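Local coordinates for protein aminotransferase, class I and II (Erwinia tasmaniensis, PDB 5Z0Q) that belongs to the class I and II aminotransferases, a family of pyridoxal-phosphate-dependent enzymes, and carries pyridoxal-5'-phosphate in its pocket, at residues I78-S83 against H207-L212. Residues are numbered along the deposited sequence; the frame is centred on the assembly and turned at random.
Sequences IERMES and HCDLVL. With PLP (pyridoxal-5'-phosphate), chain M.
Arg80 and Asp209 face each other across a wide backbone gap, their CA atoms 10.3 Å apart, one in the last turn of helix 71-83 and the other in a type I beta turn running from His207 to Leu210. In this aminotransferase of the type I pyridoxal-phosphate fold, the turn belongs to the loop that follows strand 200-204, and the contact illustrates how a single buried salt bridge can join a helix to a loop when the backbones stay far apart. The arginine spans most of the distance: CG stands anti to the backbone N (chi1 -174°) and the chain runs extended to NE, carrying the guanidinium straight out from the helix. The aspartate comes from the opposite direction, and the grip is side-on, with two nitrogens sharing one oxygen. NH2 of Arg80 lies 3.0 Å from OD1 of Asp209, while the bond from Arg80 NE to the same OD1 is longer, at 3.3 Å, and more bent. OD1 sits at the guanidinium edge, but the carboxylate is turned almost perpendicular to that group (88°), and both donors approach it from one face. The second oxygen, OD2, is held by Ser241 OG and Trp286 NE1, and Arg80 NH2 also donates to Gln290 OE1; these bonds should restrict rotation of both buried charged groups. Leu293 of helix 290-313 packs against both side chains. At the start of the same turn, His207 lines the pyridoxal-5'-phosphate pocket beside Lys240, its ring edge directed at the ligand, with CE1 the ring atom nearest O3 of pyridoxal-5'-phosphate.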
loop_
_atom_site.group_PDB
_atom_site.type_symbol
_atom_site.label_atom_id
_atom_site.label_comp_id
_atom_site.label_asym_id
_atom_site.label_seq_id
_atom_site.Cartn_x
_atom_site.Cartn_y
_atom_site.Cartn_z
ATOM N N ILE A 78 -12.380 -13.766 11.698
ATOM C CA ILE A 78 -13.749 -14.245 11.865
ATOM C C ILE A 78 -13.961 -14.776 13.278
ATOM O O ILE A 78 -14.969 -14.474 13.928
ATOM C CB ILE A 78 -14.075 -15.311 10.802
ATOM C CG1 ILE A 78 -14.146 -14.672 9.413
ATOM C CG2 ILE A 78 -15.377 -16.021 11.133
ATOM C CD1 ILE A 78 -14.420 -15.659 8.302
ATOM N N GLU A 79 -13.010 -15.571 13.779
ATOM C CA GLU A 79 -13.119 -16.086 15.140
ATOM C C GLU A 79 -13.113 -14.962 16.166
ATOM O O GLU A 79 -13.774 -15.066 17.205
ATOM C CB GLU A 79 -11.981 -17.067 15.426
ATOM C CG GLU A 79 -12.115 -18.409 14.724
ATOM C CD GLU A 79 -10.956 -19.341 15.026
ATOM O OE1 GLU A 79 -9.933 -18.867 15.565
ATOM O OE2 GLU A 79 -11.067 -20.550 14.726
ATOM N N ARG A 80 -12.381 -13.881 15.894
ATOM C CA ARG A 80 -12.310 -12.782 16.850
ATOM C C ARG A 80 -13.613 -11.991 16.886
ATOM O O ARG A 80 -14.079 -11.605 17.964
ATOM C CB ARG A 80 -11.134 -11.867 16.511
ATOM C CG ARG A 80 -10.884 -10.779 17.539
ATOM C CD ARG A 80 -9.641 -9.972 17.202
ATOM N NE ARG A 80 -9.302 -9.035 18.268
ATOM C CZ ARG A 80 -8.590 -9.356 19.343
ATOM N NH1 ARG A 80 -8.136 -10.593 19.499
ATOM N NH2 ARG A 80 -8.332 -8.440 20.266
ATOM N N MET A 81 -14.218 -11.744 15.721
ATOM C CA MET A 81 -15.445 -10.954 15.686
ATOM C C MET A 81 -16.625 -11.712 16.279
ATOM O O MET A 81 -17.583 -11.089 16.751
ATOM C CB MET A 81 -15.757 -10.526 14.252
ATOM C CG MET A 81 -14.656 -9.702 13.618
ATOM S SD MET A 81 -14.026 -8.449 14.748
ATOM C CE MET A 81 -12.293 -8.416 14.290
ATOM N N GLU A 82 -16.580 -13.042 16.264
ATOM C CA GLU A 82 -17.675 -13.828 16.816
ATOM C C GLU A 82 -17.512 -14.065 18.312
ATOM O O GLU A 82 -18.507 -14.104 19.044
ATOM C CB GLU A 82 -17.782 -15.171 16.087
ATOM C CG GLU A 82 -19.023 -15.975 16.443
ATOM C CD GLU A 82 -19.116 -17.281 15.671
ATOM O OE1 GLU A 82 -18.083 -17.733 15.132
ATOM O OE2 GLU A 82 -20.225 -17.852 15.599
ATOM N N SER A 83 -16.275 -14.223 18.783
ATOM C CA SER A 83 -16.059 -14.542 20.188
ATOM C C SER A 83 -16.018 -13.288 21.054
ATOM O O SER A 83 -16.523 -13.295 22.182
ATOM C CB SER A 83 -14.765 -15.341 20.350
ATOM O OG SER A 83 -13.648 -14.594 19.900
ATOM N N HIS A 207 -10.062 1.121 17.049
ATOM C CA HIS A 207 -9.783 1.088 18.479
ATOM C C HIS A 207 -10.645 0.086 19.237
ATOM O O HIS A 207 -10.700 0.147 20.469
ATOM C CB HIS A 207 -9.970 2.481 19.087
ATOM C CG HIS A 207 -9.009 3.504 18.568
ATOM N ND1 HIS A 207 -9.267 4.269 17.451
ATOM C CD2 HIS A 207 -7.788 3.887 19.012
ATOM C CE1 HIS A 207 -8.248 5.079 17.229
ATOM N NE2 HIS A 207 -7.338 4.868 18.163
ATOM N N CYS A 208 -11.307 -0.840 18.538
ATOM C CA CYS A 208 -12.249 -1.740 19.194
ATOM C C CYS A 208 -11.576 -2.661 20.206
ATOM O O CYS A 208 -12.252 -3.158 21.114
ATOM C CB CYS A 208 -12.997 -2.571 18.149
ATOM S SG CYS A 208 -11.949 -3.669 17.173
ATOM N N ASP A 209 -10.274 -2.898 20.078
ATOM C CA ASP A 209 -9.562 -3.754 21.018
ATOM C C ASP A 209 -9.095 -3.018 22.267
ATOM O O ASP A 209 -8.614 -3.667 23.203
ATOM C CB ASP A 209 -8.347 -4.401 20.341
ATOM C CG ASP A 209 -8.734 -5.391 19.261
ATOM O OD1 ASP A 209 -9.819 -6.000 19.370
ATOM O OD2 ASP A 209 -7.949 -5.566 18.304
ATOM N N LEU A 210 -9.225 -1.692 22.310
ATOM C CA LEU A 210 -8.689 -0.885 23.401
ATOM C C LEU A 210 -9.780 -0.359 24.330
ATOM O O LEU A 210 -9.665 0.744 24.868
ATOM C CB LEU A 210 -7.859 0.272 22.843
ATOM C CG LEU A 210 -6.617 -0.131 22.047
ATOM C CD1 LEU A 210 -5.889 1.096 21.520
ATOM C CD2 LEU A 210 -5.689 -0.984 22.903
ATOM N N VAL A 211 -10.838 -1.137 24.535
ATOM C CA VAL A 211 -11.906 -0.749 25.450
ATOM C C VAL A 211 -11.440 -1.002 26.879
ATOM O O VAL A 211 -11.070 -2.126 27.234
ATOM C CB VAL A 211 -13.201 -1.514 25.147
ATOM C CG1 VAL A 211 -14.288 -1.135 26.140
ATOM C CG2 VAL A 211 -13.653 -1.241 23.719
ATOM N N LEU A 212 -11.458 0.047 27.704
ATOM C CA LEU A 212 -11.003 -0.053 29.084
ATOM C C LEU A 212 -12.137 -0.138 30.095
ATOM O O LEU A 212 -11.915 -0.627 31.208
ATOM C CB LEU A 212 -10.126 1.152 29.448
ATOM C CG LEU A 212 -8.954 1.511 28.538
ATOM C CD1 LEU A 212 -8.249 2.742 29.084
ATOM C CD2 LEU A 212 -7.987 0.347 28.403
HETATM N N1 PLP M . -8.614 5.268 11.951
HETATM C C2 PLP M . -8.545 5.996 13.123
HETATM C C2A PLP M . -9.796 6.560 13.731
HETATM C C3 PLP M . -7.318 6.204 13.741
HETATM O O3 PLP M . -7.250 6.927 14.904
HETATM C C4 PLP M . -6.160 5.680 13.178
HETATM C C4A PLP M . -4.863 5.750 13.929
HETATM C C5 PLP M . -6.236 4.951 11.997
HETATM C C6 PLP M . -7.468 4.746 11.387
HETATM C C5A PLP M . -4.970 4.385 11.394
HETATM O O4P PLP M . -5.127 4.153 10.012
HETATM P P PLP M . -3.833 3.822 9.113
HETATM O O1P PLP M . -2.756 4.846 9.387
HETATM O O2P PLP M . -4.200 3.857 7.647
HETATM O O3P PLP M . -3.334 2.445 9.481
#